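Local coordinates for protein fatty acid CoA ligase (Marinactinospora thermotolerans, PDB 6SQ8) that belongs to the AMP-binding (ANL) enzyme family and binds adenosine monophosphate and 1-ethanoyl-9H-pyrido[3,4-b]indole-3-carboxylic acid, at residues His40-Ala45 with Ile64-Ala69; Ala180-Ala185 with Leu214-Thr219; Trp194-Pro199 with Gly207-Cys212. All blocks are in the same frame, centred on the assembly; numbering follows the deposited sequence.

Contact 1: residues His40-Ala45 with Ile64-Ala69; sequences HALTEA and IALRLA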
loop_
_atom_site.group_PDB
_atom_site.type_symbol
_atom_site.label_atom_id
_atom_site.label_comp_id
_atom_site.label_asym_id
_atom_site.label_seq_id
_atom_site.Cartn_x
_atom_site.Cartn_y
_atom_site.Cartn_z
ATOM N N HIS A 40 12.669 -23.293 -12.940
ATOM C CA HIS A 40 13.766 -24.072 -13.524
ATOM C C HIS A 40 14.831 -23.140 -14.142
ATOM O O HIS A 40 16.017 -23.266 -13.858
ATOM C CB HIS A 40 13.205 -25.082 -14.532
ATOM C CG HIS A 40 14.255 -25.969 -15.111
ATOM N ND1 HIS A 40 14.973 -25.648 -16.260
ATOM C CD2 HIS A 40 14.688 -27.184 -14.713
ATOM C CE1 HIS A 40 15.808 -26.631 -16.534
ATOM N NE2 HIS A 40 15.665 -27.570 -15.592
ATOM N N ALA A 41 14.400 -22.175 -14.956
ATOM C CA ALA A 41 15.309 -21.269 -15.636
ATOM C C ALA A 41 16.185 -20.485 -14.644
ATOM O O ALA A 41 17.376 -20.271 -14.892
ATOM C CB ALA A 41 14.517 -20.333 -16.513
ATOM N N LEU A 42 15.584 -20.027 -13.536
ATOM C CA LEU A 42 16.287 -19.213 -12.510
ATOM C C LEU A 42 17.273 -20.100 -11.737
ATOM O O LEU A 42 18.374 -19.657 -11.402
ATOM C CB LEU A 42 15.262 -18.600 -11.546
ATOM C CG LEU A 42 14.400 -17.465 -12.084
ATOM C CD1 LEU A 42 13.165 -17.287 -11.220
ATOM C CD2 LEU A 42 15.181 -16.172 -12.129
ATOM N N THR A 43 16.832 -21.330 -11.428
ATOM C CA THR A 43 17.649 -22.342 -10.775
ATOM C C THR A 43 18.891 -22.576 -11.638
ATOM O O THR A 43 20.010 -22.376 -11.155
ATOM C CB THR A 43 16.835 -23.621 -10.506
ATOM O OG1 THR A 43 16.243 -23.504 -9.207
ATOM C CG2 THR A 43 17.627 -24.910 -10.582
ATOM N N GLU A 44 18.663 -22.926 -12.915
ATOM C CA GLU A 44 19.717 -23.268 -13.885
ATOM C C GLU A 44 20.695 -22.111 -14.077
ATOM O O GLU A 44 21.836 -22.345 -14.383
ATOM C CB GLU A 44 19.147 -23.641 -15.256
ATOM C CG GLU A 44 18.441 -24.983 -15.304
ATOM C CD GLU A 44 19.177 -26.192 -14.755
ATOM O OE1 GLU A 44 18.492 -27.134 -14.300
ATOM O OE2 GLU A 44 20.424 -26.162 -14.757
ATOM N N ALA A 45 20.245 -20.870 -13.910
ATOM C CA ALA A 45 21.082 -19.699 -14.153
ATOM C C ALA A 45 22.059 -19.457 -12.997
ATOM O O ALA A 45 22.833 -18.490 -13.034
ATOM C CB ALA A 45 20.210 -18.488 -14.388
ATOM N N ILE A 64 3.251 -12.191 -12.216
ATOM C CA ILE A 64 2.610 -12.918 -11.126
ATOM C C ILE A 64 3.365 -14.240 -10.903
ATOM O O ILE A 64 3.712 -14.591 -9.733
ATOM C CB ILE A 64 1.104 -13.141 -11.412
ATOM C CG1 ILE A 64 0.329 -11.827 -11.391
ATOM C CG2 ILE A 64 0.505 -14.147 -10.450
ATOM C CD1 ILE A 64 -1.136 -11.973 -11.698
ATOM N N ALA A 65 3.603 -14.954 -12.020
ATOM C CA ALA A 65 4.353 -16.206 -12.069
ATOM C C ALA A 65 5.783 -15.986 -11.570
ATOM O O ALA A 65 6.327 -16.836 -10.864
ATOM C CB ALA A 65 4.349 -16.758 -13.470
ATOM N N LEU A 66 6.394 -14.860 -11.956
ATOM C CA LEU A 66 7.799 -14.625 -11.654
ATOM C C LEU A 66 7.985 -14.554 -10.134
ATOM O O LEU A 66 8.919 -15.135 -9.605
ATOM C CB LEU A 66 8.294 -13.345 -12.338
ATOM C CG LEU A 66 9.724 -12.918 -11.992
ATOM C CD1 LEU A 66 10.702 -14.002 -12.384
ATOM C CD2 LEU A 66 10.107 -11.609 -12.659
ATOM N N ARG A 67 7.098 -13.826 -9.447
ATOM C CA ARG A 67 7.238 -13.612 -7.999
ATOM C C ARG A 67 7.164 -14.972 -7.297
ATOM O O ARG A 67 7.978 -15.290 -6.419
ATOM C CB ARG A 67 6.157 -12.664 -7.477
ATOM C CG ARG A 67 6.274 -12.266 -6.003
ATOM C CD ARG A 67 4.943 -11.746 -5.477
ATOM N NE ARG A 67 5.013 -10.807 -4.360
ATOM C CZ ARG A 67 4.846 -9.493 -4.461
ATOM N NH1 ARG A 67 4.823 -8.932 -5.658
ATOM N NH2 ARG A 67 4.700 -8.753 -3.373
ATOM N N LEU A 68 6.186 -15.766 -7.730
ATOM C CA LEU A 68 5.889 -17.044 -7.162
ATOM C C LEU A 68 7.078 -17.983 -7.400
ATOM O O LEU A 68 7.462 -18.740 -6.511
ATOM C CB LEU A 68 4.594 -17.542 -7.814
ATOM C CG LEU A 68 3.847 -18.657 -7.096
ATOM C CD1 LEU A 68 3.889 -18.485 -5.589
ATOM C CD2 LEU A 68 2.415 -18.725 -7.586
ATOM N N ALA A 69 7.677 -17.899 -8.591
ATOM C CA ALA A 69 8.846 -18.705 -8.943
ATOM C C ALA A 69 10.046 -18.310 -8.073
ATOM O O ALA A 69 10.699 -19.170 -7.510
ATOM C CB ALA A 69 9.149 -18.572 -10.412
#

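Contact 2: residues Ala180-Ala185 with Leu214-Thr219; sequences ACVDAA and LATGGT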
loop_
_atom_site.group_PDB
_atom_site.type_symbol
_atom_site.label_atom_id
_atom_site.label_comp_id
_atom_site.label_asym_id
_atom_site.label_seq_id
_atom_site.Cartn_x
_atom_site.Cartn_y
_atom_site.Cartn_z
ATOM N N ALA A 180 0.276 -15.507 6.735
ATOM C CA ALA A 180 -0.691 -14.919 7.647
ATOM C C ALA A 180 -1.544 -13.880 6.909
ATOM O O ALA A 180 -2.741 -13.758 7.183
ATOM C CB ALA A 180 0.014 -14.312 8.845
ATOM N N CYS A 181 -0.929 -13.155 5.965
ATOM C CA CYS A 181 -1.613 -12.143 5.170
ATOM C C CYS A 181 -2.751 -12.765 4.362
ATOM O O CYS A 181 -3.754 -12.111 4.134
ATOM C CB CYS A 181 -0.656 -11.421 4.232
ATOM S SG CYS A 181 0.475 -10.321 5.119
ATOM N N VAL A 182 -2.604 -14.019 3.940
ATOM C CA VAL A 182 -3.693 -14.673 3.210
ATOM C C VAL A 182 -4.899 -14.818 4.146
ATOM O O VAL A 182 -6.044 -14.555 3.762
ATOM C CB VAL A 182 -3.260 -16.015 2.593
ATOM C CG1 VAL A 182 -4.397 -16.676 1.832
ATOM C CG2 VAL A 182 -2.049 -15.854 1.684
ATOM N N ASP A 183 -4.629 -15.210 5.392
ATOM C CA ASP A 183 -5.690 -15.451 6.387
ATOM C C ASP A 183 -6.389 -14.123 6.731
ATOM O O ASP A 183 -7.622 -14.069 6.846
ATOM C CB ASP A 183 -5.136 -16.178 7.608
ATOM C CG ASP A 183 -4.584 -17.563 7.291
ATOM O OD1 ASP A 183 -5.341 -18.386 6.754
ATOM O OD2 ASP A 183 -3.381 -17.804 7.605
ATOM N N ALA A 184 -5.586 -13.067 6.883
ATOM C CA ALA A 184 -6.078 -11.713 7.070
ATOM C C ALA A 184 -6.956 -11.298 5.886
ATOM O O ALA A 184 -8.105 -10.866 6.083
ATOM C CB ALA A 184 -4.915 -10.780 7.247
ATOM N N ALA A 185 -6.438 -11.480 4.666
ATOM C CA ALA A 185 -7.187 -11.131 3.452
ATOM C C ALA A 185 -8.553 -11.826 3.458
ATOM O O ALA A 185 -9.546 -11.210 3.141
ATOM C CB ALA A 185 -6.397 -11.490 2.208
ATOM N N LEU A 214 -4.959 -15.864 -5.745
ATOM C CA LEU A 214 -4.665 -17.175 -6.314
ATOM C C LEU A 214 -4.856 -18.261 -5.248
ATOM O O LEU A 214 -5.502 -19.269 -5.513
ATOM C CB LEU A 214 -3.245 -17.185 -6.870
ATOM C CG LEU A 214 -3.033 -16.404 -8.168
ATOM C CD1 LEU A 214 -1.562 -16.348 -8.540
ATOM C CD2 LEU A 214 -3.819 -17.024 -9.303
ATOM N N ALA A 215 -4.336 -18.016 -4.043
ATOM C CA ALA A 215 -4.266 -19.009 -2.986
ATOM C C ALA A 215 -5.657 -19.442 -2.532
ATOM O O ALA A 215 -5.816 -20.538 -2.002
ATOM C CB ALA A 215 -3.480 -18.450 -1.827
ATOM N N THR A 216 -6.643 -18.562 -2.716
ATOM C CA THR A 216 -8.008 -18.775 -2.250
ATOM C C THR A 216 -8.891 -19.264 -3.399
ATOM O O THR A 216 -10.112 -19.368 -3.246
ATOM C CB THR A 216 -8.602 -17.506 -1.631
ATOM O OG1 THR A 216 -8.469 -16.392 -2.526
ATOM C CG2 THR A 216 -7.994 -17.170 -0.286
ATOM N N GLY A 217 -8.274 -19.542 -4.553
ATOM C CA GLY A 217 -8.934 -20.231 -5.646
ATOM C C GLY A 217 -9.597 -19.295 -6.634
ATOM O O GLY A 217 -10.378 -19.726 -7.477
ATOM N N GLY A 218 -9.247 -18.011 -6.547
ATOM C CA GLY A 218 -9.869 -16.974 -7.356
ATOM C C GLY A 218 -9.105 -16.652 -8.618
ATOM O O GLY A 218 -8.132 -17.325 -8.964
ATOM N N THR A 219 -9.573 -15.594 -9.282
ATOM C CA THR A 219 -9.018 -15.084 -10.523
ATOM C C THR A 219 -8.548 -13.639 -10.320
ATOM O O THR A 219 -9.323 -12.797 -9.885
ATOM C CB THR A 219 -10.082 -15.115 -11.622
ATOM O OG1 THR A 219 -10.616 -16.442 -11.658
ATOM C CG2 THR A 219 -9.537 -14.710 -12.970
#

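Contact 3: residues Trp194-Pro199 with Gly207-Cys212; sequences WRFLIP and GELAQC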
loop_
_atom_site.group_PDB
_atom_site.type_symbol
_atom_site.label_atom_id
_atom_site.label_comp_id
_atom_site.label_asym_id
_atom_site.label_seq_id
_atom_site.Cartn_x
_atom_site.Cartn_y
_atom_site.Cartn_z
ATOM N N TRP A 194 -12.610 -15.013 -5.355
ATOM C CA TRP A 194 -12.712 -13.625 -5.707
ATOM C C TRP A 194 -12.364 -13.457 -7.190
ATOM O O TRP A 194 -11.487 -14.147 -7.703
ATOM C CB TRP A 194 -11.718 -12.808 -4.866
ATOM C CG TRP A 194 -11.714 -13.091 -3.398
ATOM C CD1 TRP A 194 -12.782 -13.395 -2.601
ATOM C CD2 TRP A 194 -10.582 -13.020 -2.529
ATOM N NE1 TRP A 194 -12.390 -13.530 -1.293
ATOM C CE2 TRP A 194 -11.041 -13.301 -1.224
ATOM C CE3 TRP A 194 -9.219 -12.776 -2.722
ATOM C CZ2 TRP A 194 -10.176 -13.363 -0.129
ATOM C CZ3 TRP A 194 -8.368 -12.823 -1.640
ATOM C CH2 TRP A 194 -8.840 -13.118 -0.359
ATOM N N ARG A 195 -13.029 -12.519 -7.869
ATOM C CA ARG A 195 -12.538 -11.944 -9.109
ATOM C C ARG A 195 -12.004 -10.558 -8.751
ATOM O O ARG A 195 -12.768 -9.595 -8.617
ATOM C CB ARG A 195 -13.633 -11.914 -10.176
ATOM C CG ARG A 195 -13.729 -13.174 -11.031
ATOM C CD ARG A 195 -14.512 -14.365 -10.468
ATOM N NE ARG A 195 -15.935 -14.190 -10.160
ATOM C CZ ARG A 195 -16.769 -13.340 -10.766
ATOM N NH1 ARG A 195 -16.358 -12.691 -11.841
ATOM N NH2 ARG A 195 -17.989 -13.127 -10.283
ATOM N N PHE A 196 -10.690 -10.490 -8.529
ATOM C CA PHE A 196 -10.054 -9.369 -7.853
ATOM C C PHE A 196 -9.313 -8.506 -8.875
ATOM O O PHE A 196 -8.325 -8.934 -9.473
ATOM C CB PHE A 196 -9.112 -9.868 -6.764
ATOM C CG PHE A 196 -8.868 -8.902 -5.636
ATOM C CD1 PHE A 196 -8.385 -7.626 -5.874
ATOM C CD2 PHE A 196 -9.064 -9.288 -4.323
ATOM C CE1 PHE A 196 -8.141 -6.748 -4.826
ATOM C CE2 PHE A 196 -8.822 -8.416 -3.272
ATOM C CZ PHE A 196 -8.348 -7.148 -3.528
ATOM N N LEU A 197 -9.800 -7.271 -9.028
ATOM C CA LEU A 197 -9.269 -6.286 -9.951
ATOM C C LEU A 197 -8.086 -5.593 -9.273
ATOM O O LEU A 197 -8.224 -5.009 -8.197
ATOM C CB LEU A 197 -10.382 -5.281 -10.258
ATOM C CG LEU A 197 -10.447 -4.717 -11.680
ATOM C CD1 LEU A 197 -11.018 -3.296 -11.699
ATOM C CD2 LEU A 197 -9.095 -4.734 -12.359
ATOM N N ILE A 198 -6.928 -5.652 -9.909
ATOM C CA ILE A 198 -5.740 -5.091 -9.337
ATOM C C ILE A 198 -5.131 -4.100 -10.312
ATOM O O ILE A 198 -4.393 -4.484 -11.212
ATOM C CB ILE A 198 -4.737 -6.192 -8.952
ATOM C CG1 ILE A 198 -5.429 -7.263 -8.106
ATOM C CG2 ILE A 198 -3.545 -5.581 -8.239
ATOM C CD1 ILE A 198 -4.500 -8.232 -7.447
ATOM N N PRO A 199 -5.415 -2.799 -10.129
ATOM C CA PRO A 199 -4.770 -1.737 -10.891
ATOM C C PRO A 199 -3.586 -1.067 -10.180
ATOM O O PRO A 199 -3.017 -0.135 -10.720
ATOM C CB PRO A 199 -5.942 -0.754 -10.998
ATOM C CG PRO A 199 -6.602 -0.838 -9.639
ATOM C CD PRO A 199 -6.422 -2.275 -9.195
ATOM N N GLY A 207 0.920 -7.164 -5.791
ATOM C CA GLY A 207 1.457 -8.489 -6.002
ATOM C C GLY A 207 1.099 -9.466 -4.889
ATOM O O GLY A 207 0.943 -10.665 -5.170
ATOM N N GLU A 208 1.007 -8.978 -3.639
ATOM C CA GLU A 208 0.577 -9.793 -2.511
ATOM C C GLU A 208 -0.921 -10.103 -2.641
ATOM O O GLU A 208 -1.355 -11.214 -2.340
ATOM C CB GLU A 208 0.885 -9.127 -1.168
ATOM C CG GLU A 208 0.355 -9.904 0.044
ATOM C CD GLU A 208 0.959 -11.296 0.260
ATOM O OE1 GLU A 208 2.173 -11.492 -0.053
ATOM O OE2 GLU A 208 0.225 -12.202 0.746
ATOM N N LEU A 209 -1.711 -9.126 -3.092
ATOM C CA LEU A 209 -3.143 -9.338 -3.249
ATOM C C LEU A 209 -3.382 -10.379 -4.348
ATOM O O LEU A 209 -4.331 -11.167 -4.261
ATOM C CB LEU A 209 -3.854 -8.021 -3.579
ATOM C CG LEU A 209 -3.894 -6.982 -2.457
ATOM C CD1 LEU A 209 -4.424 -5.659 -2.964
ATOM C CD2 LEU A 209 -4.724 -7.454 -1.281
ATOM N N ALA A 210 -2.542 -10.370 -5.387
ATOM C CA ALA A 210 -2.656 -11.346 -6.448
ATOM C C ALA A 210 -2.434 -12.749 -5.865
ATOM O O ALA A 210 -3.169 -13.692 -6.183
ATOM C CB ALA A 210 -1.672 -11.031 -7.547
ATOM N N GLN A 211 -1.423 -12.868 -4.999
ATOM C CA GLN A 211 -1.099 -14.155 -4.364
ATOM C C GLN A 211 -2.250 -14.604 -3.452
ATOM O O GLN A 211 -2.641 -15.770 -3.505
ATOM C CB GLN A 211 0.245 -14.078 -3.638
ATOM C CG GLN A 211 1.419 -14.155 -4.604
ATOM C CD GLN A 211 2.770 -14.295 -3.953
ATOM O OE1 GLN A 211 2.983 -13.915 -2.794
ATOM N NE2 GLN A 211 3.708 -14.792 -4.742
ATOM N N CYS A 212 -2.801 -13.680 -2.647
ATOM C CA CYS A 212 -3.972 -13.972 -1.826
ATOM C C CYS A 212 -5.117 -14.477 -2.710
ATOM O O CYS A 212 -5.791 -15.428 -2.382
ATOM C CB CYS A 212 -4.411 -12.744 -1.047
ATOM S SG CYS A 212 -3.238 -12.293 0.250
#

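Contact 1: residues His40-Ala45 with Ile64-Ala69
Leu42 reaches across from its helix to touch Leu66 and Ala69, and one methyl group makes both touches. At the base of the side chain, CB of Leu42 points at the other helix but stays 6.2 Å from Ala69 CB. The branch point CG lies nearer, 5.1 Å from Leu66 CD1, still short of a close contact. CD1 of Leu42 is trans to CA (chi2 161°), the extended branch and the one that reaches helix 61-72. There CD1 meets two neighbours at equal range, Leu66 CD1 at 4.3 Å and Ala69 CB at 4.3 Å. Leu66 CD1 and Ala69 CB are 5.2 Å apart, one helical turn holding both, and the methyl of Leu42 rests between them. The other methyl turns aside: CD2 of Leu42 lies 5.0 Å from Leu66 CD1 and 6.7 Å from Ala69 CB.

The two helices belong to the alpha/beta architecture of the AMP-binding domain, where helix 61-72 connects strands 52-56 and 76-79 of a five-stranded parallel sheet. Val102, on strand 98-103 of that sheet, touches both Leu42 and Leu66. Ile47 and Ile73, from the loops that follow the two helices, also pack on Leu42.

Leu66 approaches differently from Ala69. Its CB is not aimed at helix 28-44; the chain swings its tip over, with CD1 as the branch that arrives. Ala69, by contrast, presents its CB directly, and the same methyl also packs on Leu38 one turn earlier in helix 28-44.

Contact 2: residues Ala180-Ala185 with Leu214-Thr219
A Schellman motif ends helix 205-215, and the last turn that it closes is the surface on which Val182 of helix 175-189 packs. Gly217 is the C-prime residue, with a positive phi of 91°. Its N donates to Leu214 O at 2.9 Å, while Gly218 N turns back to Thr213 O. The chain then leaves the helix and enters strand 219-222 at Thr219. Thr216, just before the glycine, is the first residue to depart from helical backbone angles, and its hydroxyl OG1 is hydrogen-bonded to Cys212 O and Thr213 O. The side chain is thereby folded back on its own helix, and its methyl is left to face helix 175-189.

All of the contact is apolar and runs through a single valine branch. CG1 of Val182 lies trans to the backbone N (chi1 -180°), which carries it out toward the helix end. It meets Ala215 CB at 4.2 Å and Thr216 CG2 at 4.2 Å. Ala215 CB and Thr216 CG2 are 4.9 Å apart, and CG1 of Val182 sits across both. Val182 CG2 is a little farther off, 4.6 Å from Ala215 CB.

Around this touch, Val182 also packs on Cys212 one turn earlier in helix 205-215, and on Tyr6 and Arg9 of the N-terminal helix 5-13. Asp183, the next residue, makes a salt bridge with Arg9, so helix 5-13 meets helix 175-189 through a charged pair as well as through Val182. On the threonine, the atom bonded back to the helix stands well clear of the valine: Thr216 OG1 lies 6.0 Å from Val182 CG1.

Contact 3: residues Trp194-Pro199 with Gly207-Cys212
Ile198 CD1 meets both Leu209 and Ala210, and the number of atoms gathered round this one methyl makes it the tightly packed part of the contact. The side chain is extended, chi2 -168°, and places CD1 over the turn of helix at these two residues. CD1 of Ile198 lies 3.6 Å from Ala210 N, 3.9 Å from Leu209 CB and 4.0 Å from Ala210 CB; it meets backbone as well as side chains.

The touch of Phe196 is looser. It reaches the helix with the far end of its ring, CZ touching Leu209 CD1 at 4.2 Å. At the start of the segment Trp194 closes in again on the last turn, its CZ3 lying 3.7 Å from Cys212 O and 4.0 Å from Cys212 CB. The indole nitrogen is used away from the helix, NE1 bonding to Gly190 O. Every residue that touches here is buried; the more open side is that of Arg195, which is partly exposed and takes no part. Phe244, which lines the pocket of the bound ligand EQ2, packs on both Phe196 and Leu209.

The N-to-C directions of strand 195-198 and helical segment 207-212 are nearly antiparallel, at 170°, and their axes approach to 9.3 Å. This is the first half of a beta-alpha-beta unit: strand 195-198, the covering helix 205-215, and the parallel neighbour strand 219-222.

Helix 205-215 ties the three contacts together. Contacts 2 and 3 share it directly and lie with centres about 9 Å apart; contact 3 is nested within the chain loop that contact 2 closes. Their strands are paired, with probable hydrogen bonds from Thr219 N to Trp194 O (2.9 Å) and between Thr219 O and Phe196 N (3.0 Å). Contact 1 lies farther out, about 20 Å between centres from contact 3, yet its helix 61-72 packs on the same helix: Ile64 CG2 is 3.6 Å from Leu214 CD1. Contact 3 lies nearer the bound ligand EQ2 than contact 2, the side chain of Leu209 being about 7 Å and that of Val182 about 10 Å from it.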